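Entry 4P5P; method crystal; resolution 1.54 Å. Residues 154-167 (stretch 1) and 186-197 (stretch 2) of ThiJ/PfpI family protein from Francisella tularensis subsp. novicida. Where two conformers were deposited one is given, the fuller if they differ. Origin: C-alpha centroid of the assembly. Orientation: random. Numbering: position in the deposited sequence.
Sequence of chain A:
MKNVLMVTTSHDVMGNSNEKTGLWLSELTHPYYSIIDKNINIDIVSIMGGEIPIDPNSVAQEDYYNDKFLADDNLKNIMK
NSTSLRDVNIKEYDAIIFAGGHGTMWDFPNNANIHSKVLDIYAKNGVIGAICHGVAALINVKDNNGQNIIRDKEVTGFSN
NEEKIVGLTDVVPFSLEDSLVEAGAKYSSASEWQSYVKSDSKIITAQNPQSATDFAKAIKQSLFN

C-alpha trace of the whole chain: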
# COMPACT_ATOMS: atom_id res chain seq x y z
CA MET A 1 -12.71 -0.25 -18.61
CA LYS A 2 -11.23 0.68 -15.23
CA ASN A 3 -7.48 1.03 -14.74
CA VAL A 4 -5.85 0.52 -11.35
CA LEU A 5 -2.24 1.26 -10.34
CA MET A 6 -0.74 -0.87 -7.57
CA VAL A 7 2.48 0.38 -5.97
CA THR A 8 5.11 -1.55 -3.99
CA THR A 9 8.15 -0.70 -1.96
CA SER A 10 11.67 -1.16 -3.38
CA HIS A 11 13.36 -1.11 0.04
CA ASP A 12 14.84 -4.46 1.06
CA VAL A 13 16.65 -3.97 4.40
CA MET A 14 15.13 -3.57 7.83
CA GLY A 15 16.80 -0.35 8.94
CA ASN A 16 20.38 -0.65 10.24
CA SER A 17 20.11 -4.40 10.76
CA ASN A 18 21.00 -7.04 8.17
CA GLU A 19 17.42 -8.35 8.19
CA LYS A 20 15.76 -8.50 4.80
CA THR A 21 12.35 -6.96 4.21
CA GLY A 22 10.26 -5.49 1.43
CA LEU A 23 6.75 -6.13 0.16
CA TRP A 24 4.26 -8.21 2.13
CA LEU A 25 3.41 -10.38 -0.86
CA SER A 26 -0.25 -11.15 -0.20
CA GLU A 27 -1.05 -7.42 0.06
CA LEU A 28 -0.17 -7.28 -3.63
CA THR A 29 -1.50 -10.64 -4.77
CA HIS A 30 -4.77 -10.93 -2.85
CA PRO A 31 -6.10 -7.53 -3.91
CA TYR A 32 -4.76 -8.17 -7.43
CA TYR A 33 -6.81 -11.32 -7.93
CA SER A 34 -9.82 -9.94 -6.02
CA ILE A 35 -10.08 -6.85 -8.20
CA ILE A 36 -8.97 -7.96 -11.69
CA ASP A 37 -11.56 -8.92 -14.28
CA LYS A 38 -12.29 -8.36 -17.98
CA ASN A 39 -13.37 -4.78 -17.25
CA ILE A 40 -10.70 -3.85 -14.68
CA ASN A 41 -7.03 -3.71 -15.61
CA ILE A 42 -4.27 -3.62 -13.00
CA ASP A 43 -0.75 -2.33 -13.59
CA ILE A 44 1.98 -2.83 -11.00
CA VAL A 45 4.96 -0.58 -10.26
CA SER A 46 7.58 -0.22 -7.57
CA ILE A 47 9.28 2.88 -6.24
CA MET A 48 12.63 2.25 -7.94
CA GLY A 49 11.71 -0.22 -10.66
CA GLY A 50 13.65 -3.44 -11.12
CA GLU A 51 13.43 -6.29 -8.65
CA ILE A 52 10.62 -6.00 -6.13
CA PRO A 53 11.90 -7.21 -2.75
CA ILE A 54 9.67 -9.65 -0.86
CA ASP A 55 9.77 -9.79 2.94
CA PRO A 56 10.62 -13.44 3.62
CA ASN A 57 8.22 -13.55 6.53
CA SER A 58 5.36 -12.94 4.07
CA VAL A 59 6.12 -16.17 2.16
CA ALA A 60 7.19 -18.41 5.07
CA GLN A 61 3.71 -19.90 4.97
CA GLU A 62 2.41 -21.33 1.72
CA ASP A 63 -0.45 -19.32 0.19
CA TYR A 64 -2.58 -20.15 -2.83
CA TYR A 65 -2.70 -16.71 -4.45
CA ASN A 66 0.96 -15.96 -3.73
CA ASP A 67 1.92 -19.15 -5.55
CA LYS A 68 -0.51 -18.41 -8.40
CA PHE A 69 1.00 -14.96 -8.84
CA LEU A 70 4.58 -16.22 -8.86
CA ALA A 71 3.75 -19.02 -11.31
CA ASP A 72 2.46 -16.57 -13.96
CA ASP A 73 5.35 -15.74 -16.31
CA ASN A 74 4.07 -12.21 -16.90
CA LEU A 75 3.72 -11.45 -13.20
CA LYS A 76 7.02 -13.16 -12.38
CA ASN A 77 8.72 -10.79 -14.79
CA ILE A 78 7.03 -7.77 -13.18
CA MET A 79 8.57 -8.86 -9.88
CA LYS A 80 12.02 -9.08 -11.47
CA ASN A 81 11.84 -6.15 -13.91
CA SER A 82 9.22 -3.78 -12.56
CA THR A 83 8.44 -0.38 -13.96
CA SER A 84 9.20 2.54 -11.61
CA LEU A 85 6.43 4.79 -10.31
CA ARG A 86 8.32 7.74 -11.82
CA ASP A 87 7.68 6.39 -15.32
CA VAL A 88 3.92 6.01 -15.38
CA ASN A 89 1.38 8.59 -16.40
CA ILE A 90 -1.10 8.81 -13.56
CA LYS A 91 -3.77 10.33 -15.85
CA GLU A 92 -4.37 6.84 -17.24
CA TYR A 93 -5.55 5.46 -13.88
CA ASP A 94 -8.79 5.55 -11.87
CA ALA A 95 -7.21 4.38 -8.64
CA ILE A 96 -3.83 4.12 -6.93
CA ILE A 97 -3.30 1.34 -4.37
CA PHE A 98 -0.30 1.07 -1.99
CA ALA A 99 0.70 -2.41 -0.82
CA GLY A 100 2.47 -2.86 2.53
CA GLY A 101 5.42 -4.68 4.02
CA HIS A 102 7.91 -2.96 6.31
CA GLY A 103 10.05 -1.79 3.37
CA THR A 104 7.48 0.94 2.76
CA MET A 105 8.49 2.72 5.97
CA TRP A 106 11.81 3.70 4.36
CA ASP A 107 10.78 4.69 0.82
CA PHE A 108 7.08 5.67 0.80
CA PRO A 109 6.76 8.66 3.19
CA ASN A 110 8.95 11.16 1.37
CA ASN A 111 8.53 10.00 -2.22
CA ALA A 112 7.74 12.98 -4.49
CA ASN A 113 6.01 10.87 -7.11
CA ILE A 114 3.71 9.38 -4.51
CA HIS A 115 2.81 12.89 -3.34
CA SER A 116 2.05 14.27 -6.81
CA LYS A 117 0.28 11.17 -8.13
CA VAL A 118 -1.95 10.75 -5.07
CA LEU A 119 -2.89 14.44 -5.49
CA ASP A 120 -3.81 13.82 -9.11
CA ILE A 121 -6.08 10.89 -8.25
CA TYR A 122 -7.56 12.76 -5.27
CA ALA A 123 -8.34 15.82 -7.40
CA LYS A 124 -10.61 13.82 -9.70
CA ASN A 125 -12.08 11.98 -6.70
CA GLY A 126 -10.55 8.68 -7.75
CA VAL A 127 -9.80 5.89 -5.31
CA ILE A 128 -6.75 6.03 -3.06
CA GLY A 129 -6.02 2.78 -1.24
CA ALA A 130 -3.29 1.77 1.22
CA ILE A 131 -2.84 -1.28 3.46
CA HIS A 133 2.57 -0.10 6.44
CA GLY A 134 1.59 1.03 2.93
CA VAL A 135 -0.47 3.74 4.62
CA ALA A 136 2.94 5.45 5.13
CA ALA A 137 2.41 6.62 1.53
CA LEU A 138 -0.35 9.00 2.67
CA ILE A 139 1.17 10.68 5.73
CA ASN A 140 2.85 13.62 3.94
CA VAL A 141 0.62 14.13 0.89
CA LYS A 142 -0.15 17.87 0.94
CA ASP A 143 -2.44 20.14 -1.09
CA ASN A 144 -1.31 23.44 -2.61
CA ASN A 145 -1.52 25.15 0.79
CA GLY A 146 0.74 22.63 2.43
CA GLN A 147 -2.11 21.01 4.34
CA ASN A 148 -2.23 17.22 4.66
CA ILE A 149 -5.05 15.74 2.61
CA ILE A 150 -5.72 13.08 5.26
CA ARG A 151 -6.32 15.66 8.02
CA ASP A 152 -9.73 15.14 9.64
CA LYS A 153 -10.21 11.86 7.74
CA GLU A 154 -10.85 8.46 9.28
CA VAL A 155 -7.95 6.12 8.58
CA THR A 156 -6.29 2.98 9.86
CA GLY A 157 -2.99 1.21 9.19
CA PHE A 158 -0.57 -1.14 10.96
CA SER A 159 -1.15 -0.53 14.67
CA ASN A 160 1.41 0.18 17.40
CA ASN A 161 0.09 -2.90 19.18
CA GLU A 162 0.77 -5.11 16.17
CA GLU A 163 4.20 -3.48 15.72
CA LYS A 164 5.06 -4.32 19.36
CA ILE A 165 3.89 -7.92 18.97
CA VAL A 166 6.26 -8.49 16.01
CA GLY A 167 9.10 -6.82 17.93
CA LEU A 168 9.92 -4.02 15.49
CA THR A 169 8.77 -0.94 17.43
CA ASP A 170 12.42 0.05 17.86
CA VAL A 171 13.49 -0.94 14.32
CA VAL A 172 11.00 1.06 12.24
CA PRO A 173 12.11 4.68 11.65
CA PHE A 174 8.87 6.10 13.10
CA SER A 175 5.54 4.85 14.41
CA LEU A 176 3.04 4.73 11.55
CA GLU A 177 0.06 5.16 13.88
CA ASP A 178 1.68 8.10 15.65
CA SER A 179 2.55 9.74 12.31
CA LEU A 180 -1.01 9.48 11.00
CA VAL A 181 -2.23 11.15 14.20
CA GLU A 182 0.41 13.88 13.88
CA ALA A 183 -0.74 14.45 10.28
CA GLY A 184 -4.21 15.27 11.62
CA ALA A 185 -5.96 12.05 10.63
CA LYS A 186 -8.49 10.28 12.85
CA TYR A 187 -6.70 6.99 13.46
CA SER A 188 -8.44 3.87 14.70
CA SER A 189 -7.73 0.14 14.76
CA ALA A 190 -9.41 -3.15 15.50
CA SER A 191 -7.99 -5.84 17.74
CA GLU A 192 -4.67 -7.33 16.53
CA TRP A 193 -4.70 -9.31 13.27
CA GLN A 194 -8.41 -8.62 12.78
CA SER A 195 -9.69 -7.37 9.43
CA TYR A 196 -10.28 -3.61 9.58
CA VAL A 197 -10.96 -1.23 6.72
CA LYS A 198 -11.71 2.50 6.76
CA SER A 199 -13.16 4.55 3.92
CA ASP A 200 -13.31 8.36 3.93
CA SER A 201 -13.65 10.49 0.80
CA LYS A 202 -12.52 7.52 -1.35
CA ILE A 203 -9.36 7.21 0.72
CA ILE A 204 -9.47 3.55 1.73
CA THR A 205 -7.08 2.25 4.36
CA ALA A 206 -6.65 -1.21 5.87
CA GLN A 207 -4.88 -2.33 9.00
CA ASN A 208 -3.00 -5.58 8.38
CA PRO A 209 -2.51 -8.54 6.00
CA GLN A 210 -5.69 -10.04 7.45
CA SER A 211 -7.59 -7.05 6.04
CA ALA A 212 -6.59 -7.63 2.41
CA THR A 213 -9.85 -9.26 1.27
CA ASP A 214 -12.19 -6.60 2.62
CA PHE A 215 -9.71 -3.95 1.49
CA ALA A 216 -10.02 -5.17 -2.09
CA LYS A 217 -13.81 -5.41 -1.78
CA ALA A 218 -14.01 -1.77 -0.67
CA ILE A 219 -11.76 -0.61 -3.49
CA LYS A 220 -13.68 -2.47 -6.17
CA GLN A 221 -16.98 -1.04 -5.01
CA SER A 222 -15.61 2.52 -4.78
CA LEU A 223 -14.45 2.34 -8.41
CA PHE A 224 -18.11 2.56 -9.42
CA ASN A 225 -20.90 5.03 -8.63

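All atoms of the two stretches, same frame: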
# COMPACT_ATOMS: atom_id res chain seq x y z
N GLU A 154 -10.95 9.72 8.56
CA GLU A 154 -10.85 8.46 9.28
C GLU A 154 -9.98 7.48 8.51
O GLU A 154 -10.25 7.16 7.36
CB GLU A 154 -12.24 7.87 9.51
CG GLU A 154 -13.13 8.84 10.25
CD GLU A 154 -14.44 8.25 10.68
OE1 GLU A 154 -15.29 9.01 11.21
OE2 GLU A 154 -14.64 7.03 10.49
N VAL A 155 -8.90 7.05 9.16
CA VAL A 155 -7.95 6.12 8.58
C VAL A 155 -7.58 5.03 9.58
O VAL A 155 -7.81 5.15 10.80
CB VAL A 155 -6.64 6.83 8.11
CG1 VAL A 155 -6.94 7.97 7.16
CG2 VAL A 155 -5.82 7.32 9.31
N THR A 156 -7.00 3.96 9.05
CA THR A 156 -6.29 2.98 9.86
C THR A 156 -4.98 2.65 9.17
O THR A 156 -4.57 3.35 8.22
CB THR A 156 -7.15 1.71 10.09
OG1 THR A 156 -6.51 0.85 11.04
CG2 THR A 156 -7.38 0.95 8.78
N GLY A 157 -4.31 1.61 9.65
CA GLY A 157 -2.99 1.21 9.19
C GLY A 157 -2.38 0.35 10.27
O GLY A 157 -2.98 0.19 11.33
N PHE A 158 -1.20 -0.22 10.02
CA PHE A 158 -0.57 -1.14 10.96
C PHE A 158 -0.44 -0.50 12.34
O PHE A 158 0.14 0.58 12.49
CB PHE A 158 0.80 -1.57 10.42
CG PHE A 158 1.31 -2.87 10.97
CD1 PHE A 158 0.82 -4.09 10.49
CD2 PHE A 158 2.30 -2.89 11.93
CE1 PHE A 158 1.32 -5.29 10.98
CE2 PHE A 158 2.79 -4.08 12.41
CZ PHE A 158 2.31 -5.28 11.94
N SER A 159 -0.98 -1.16 13.36
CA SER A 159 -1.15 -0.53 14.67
C SER A 159 0.12 -0.64 15.51
O SER A 159 0.94 -1.52 15.29
CB SER A 159 -2.32 -1.17 15.42
OG SER A 159 -2.01 -2.48 15.84
N ASN A 160 0.28 0.26 16.48
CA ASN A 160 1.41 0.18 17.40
C ASN A 160 1.43 -1.13 18.17
O ASN A 160 2.49 -1.68 18.45
CB ASN A 160 1.38 1.35 18.38
CG ASN A 160 1.76 2.65 17.73
OD1 ASN A 160 2.35 2.65 16.65
ND2 ASN A 160 1.43 3.76 18.37
N ASN A 161 0.25 -1.63 18.50
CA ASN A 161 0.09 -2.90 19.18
C ASN A 161 0.68 -4.03 18.34
O ASN A 161 1.51 -4.81 18.82
CB ASN A 161 -1.40 -3.15 19.45
CG ASN A 161 -1.68 -4.49 20.10
OD1 ASN A 161 -0.92 -4.98 20.95
ND2 ASN A 161 -2.80 -5.09 19.72
N GLU A 162 0.27 -4.09 17.08
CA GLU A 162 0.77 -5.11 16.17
C GLU A 162 2.28 -4.96 15.99
O GLU A 162 3.01 -5.96 15.97
CB GLU A 162 0.04 -5.03 14.82
CG GLU A 162 -1.31 -5.73 14.84
CD GLU A 162 -2.34 -5.15 13.88
OE1 GLU A 162 -2.33 -3.93 13.63
OE2 GLU A 162 -3.19 -5.93 13.40
N GLU A 163 2.76 -3.73 15.87
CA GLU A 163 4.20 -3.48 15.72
C GLU A 163 5.00 -3.99 16.94
O GLU A 163 6.10 -4.53 16.80
CB GLU A 163 4.47 -1.98 15.50
CG GLU A 163 5.81 -1.69 14.86
CD GLU A 163 5.83 -2.02 13.36
OE1 GLU A 163 5.43 -1.15 12.56
OE2 GLU A 163 6.23 -3.15 12.98
N LYS A 164 4.43 -3.83 18.13
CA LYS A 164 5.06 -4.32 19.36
C LYS A 164 5.08 -5.85 19.40
O LYS A 164 6.07 -6.46 19.80
CB LYS A 164 4.33 -3.74 20.57
CG LYS A 164 5.01 -4.04 21.90
CD LYS A 164 4.32 -3.33 23.05
CE LYS A 164 4.92 -3.75 24.39
NZ LYS A 164 4.46 -2.89 25.51
N ILE A 165 3.98 -6.47 18.99
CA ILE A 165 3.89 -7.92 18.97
C ILE A 165 4.98 -8.54 18.08
O ILE A 165 5.56 -9.56 18.45
CB ILE A 165 2.50 -8.38 18.49
CG1 ILE A 165 1.45 -8.05 19.56
CG2 ILE A 165 2.47 -9.88 18.20
CD1 ILE A 165 0.02 -8.13 19.07
N VAL A 166 5.26 -7.94 16.93
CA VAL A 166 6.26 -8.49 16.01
C VAL A 166 7.68 -8.01 16.34
O VAL A 166 8.65 -8.37 15.65
CB VAL A 166 5.94 -8.15 14.53
CG1 VAL A 166 4.59 -8.73 14.14
CG2 VAL A 166 5.97 -6.65 14.28
N GLY A 167 7.81 -7.20 17.39
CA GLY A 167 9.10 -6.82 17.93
C GLY A 167 9.90 -5.81 17.14
O GLY A 167 11.13 -5.77 17.24
N LYS A 186 -7.79 10.95 11.76
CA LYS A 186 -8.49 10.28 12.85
C LYS A 186 -8.17 8.81 12.74
O LYS A 186 -8.81 8.09 11.96
CB LYS A 186 -10.00 10.53 12.76
CG LYS A 186 -10.35 12.01 12.87
CD LYS A 186 -11.80 12.29 12.53
CE LYS A 186 -12.05 13.79 12.47
NZ LYS A 186 -13.45 14.11 12.10
N TYR A 187 -7.17 8.37 13.50
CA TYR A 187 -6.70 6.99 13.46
C TYR A 187 -7.51 6.10 14.38
O TYR A 187 -7.80 6.45 15.51
CB TYR A 187 -5.23 6.90 13.87
CG TYR A 187 -4.72 5.46 13.81
CD1 TYR A 187 -4.86 4.61 14.90
CD2 TYR A 187 -4.16 4.94 12.65
CE1 TYR A 187 -4.44 3.31 14.84
CE2 TYR A 187 -3.72 3.63 12.59
CZ TYR A 187 -3.88 2.81 13.70
OH TYR A 187 -3.48 1.49 13.71
N SER A 188 -7.85 4.92 13.87
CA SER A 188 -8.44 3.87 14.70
C SER A 188 -7.94 2.51 14.24
O SER A 188 -7.40 2.37 13.14
CB SER A 188 -9.96 3.91 14.66
OG SER A 188 -10.46 3.53 13.39
N SER A 189 -8.11 1.51 15.10
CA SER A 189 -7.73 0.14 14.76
C SER A 189 -8.64 -0.86 15.46
O SER A 189 -9.25 -0.57 16.50
CB SER A 189 -6.26 -0.14 15.14
OG SER A 189 -6.06 -0.12 16.55
N ALA A 190 -8.73 -2.04 14.86
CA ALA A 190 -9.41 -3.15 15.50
C ALA A 190 -8.40 -3.93 16.32
O ALA A 190 -7.22 -3.60 16.36
CB ALA A 190 -10.06 -4.04 14.46
N SER A 191 -8.87 -4.96 17.00
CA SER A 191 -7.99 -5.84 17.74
C SER A 191 -6.93 -6.45 16.81
O SER A 191 -7.15 -6.54 15.61
CB SER A 191 -8.80 -6.95 18.40
OG SER A 191 -8.00 -7.66 19.33
N GLU A 192 -5.79 -6.85 17.37
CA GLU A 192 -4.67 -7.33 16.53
C GLU A 192 -5.03 -8.47 15.57
O GLU A 192 -5.74 -9.43 15.91
CB GLU A 192 -3.48 -7.79 17.40
CG GLU A 192 -3.74 -9.02 18.28
CD GLU A 192 -4.01 -8.68 19.73
OE1 GLU A 192 -4.29 -7.50 20.03
OE2 GLU A 192 -3.94 -9.60 20.58
N TRP A 193 -4.55 -8.32 14.34
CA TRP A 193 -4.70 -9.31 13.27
C TRP A 193 -6.15 -9.53 12.85
O TRP A 193 -6.44 -10.49 12.12
CB TRP A 193 -4.08 -10.64 13.68
CG TRP A 193 -2.79 -10.47 14.40
CD1 TRP A 193 -2.49 -10.95 15.64
CD2 TRP A 193 -1.63 -9.77 13.94
NE1 TRP A 193 -1.20 -10.59 15.98
CE2 TRP A 193 -0.66 -9.86 14.95
CE3 TRP A 193 -1.33 -9.07 12.77
CZ2 TRP A 193 0.61 -9.29 14.82
CZ3 TRP A 193 -0.07 -8.50 12.64
CH2 TRP A 193 0.88 -8.61 13.66
N GLN A 194 -7.03 -8.63 13.26
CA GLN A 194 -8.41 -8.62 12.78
C GLN A 194 -8.55 -7.75 11.54
O GLN A 194 -7.87 -6.74 11.42
CB GLN A 194 -9.34 -8.12 13.88
CG GLN A 194 -9.29 -8.95 15.13
CD GLN A 194 -9.83 -10.34 14.91
OE1 GLN A 194 -11.04 -10.54 14.83
NE2 GLN A 194 -8.93 -11.32 14.82
N SER A 195 -9.44 -8.14 10.64
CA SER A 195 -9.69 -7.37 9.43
C SER A 195 -10.35 -6.04 9.80
O SER A 195 -11.35 -6.01 10.54
CB SER A 195 -10.58 -8.15 8.47
OG SER A 195 -10.81 -7.42 7.27
N TYR A 196 -9.79 -4.96 9.27
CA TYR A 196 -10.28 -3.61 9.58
C TYR A 196 -9.98 -2.67 8.44
O TYR A 196 -8.82 -2.48 8.07
CB TYR A 196 -9.64 -3.10 10.87
CG TYR A 196 -10.29 -1.86 11.43
CD1 TYR A 196 -11.61 -1.87 11.85
CD2 TYR A 196 -9.58 -0.67 11.57
CE1 TYR A 196 -12.21 -0.74 12.38
CE2 TYR A 196 -10.17 0.46 12.12
CZ TYR A 196 -11.49 0.42 12.52
OH TYR A 196 -12.08 1.55 13.05
N VAL A 197 -11.04 -2.10 7.88
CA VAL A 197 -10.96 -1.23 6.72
C VAL A 197 -11.74 0.06 6.97
O VAL A 197 -12.88 0.03 7.41
CB VAL A 197 -11.50 -1.92 5.46
CG1 VAL A 197 -11.44 -1.00 4.25
CG2 VAL A 197 -10.72 -3.20 5.20
O HOH W 1 -4.25 -4.04 17.11

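What anchors the start of the helix to the second stretch? Glu-162 is one anchor, and Asn-161 is another. Glu-162 OE2 accepts from Trp-193 N at 2.9 Å, nearly straight, while Glu-162 OE1 accepts from Ser-159 OG at 2.7 Å and from Ser-159 N at 3.1 Å. Ser-159 OG in turn caps the helix by accepting from Glu-162 N at 3.1 Å, so serine and glutamate brace each other. An exposed neighbour in the helix adds to this: Asn-161 ND2 donates to Glu-192 OE1 at 2.9 Å.

How do the strands pair? Glu-154 and Val-155 run parallel to Lys-186 and Tyr-187. Val-155 N donates to Lys-186 O at 3.0 Å, and Ser-188 N donates to Val-155 O at 3.1 Å, so Val-155 bonds the other stretch through both its N and its O. Just beyond, the hydroxyl of Thr-156 takes over from the backbone, with OG1 donating to Ser-188 O at 2.7 Å.

What does Tyr-187 reach? With chi1 in t, its side chain extends along the first stretch, and Tyr-187 OH donates to Gly-157 O at 2.8 Å. The hydroxyl thus satisfies a buried carbonyl, while the ring packs beside Val-155, with Val-155 CG2 4.4 Å from Tyr-187 CD2.

Where does water help? A single molecule donates to Ser-159 OG at 3.0 Å and to Ala-190 O at 3.1 Å, and accepts from Asn-161 ND2 at 3.2 Å, bridging the two stretches beside the cap.

What packs around these bonds? Trp-193, third residue of a type II turn, has the largest area covered by the other stretch. Glu-162 CG lies over the six-membered ring of Trp-193, 3.7 Å from the centroid, so the glutamate's aliphatic part packs while its carboxylate bonds. Ile-165 CG2 meets Trp-193 CZ2 at 3.9 Å and Val-166 CG1 meets Trp-193 CH2 at 3.7 Å, both at the ring edge.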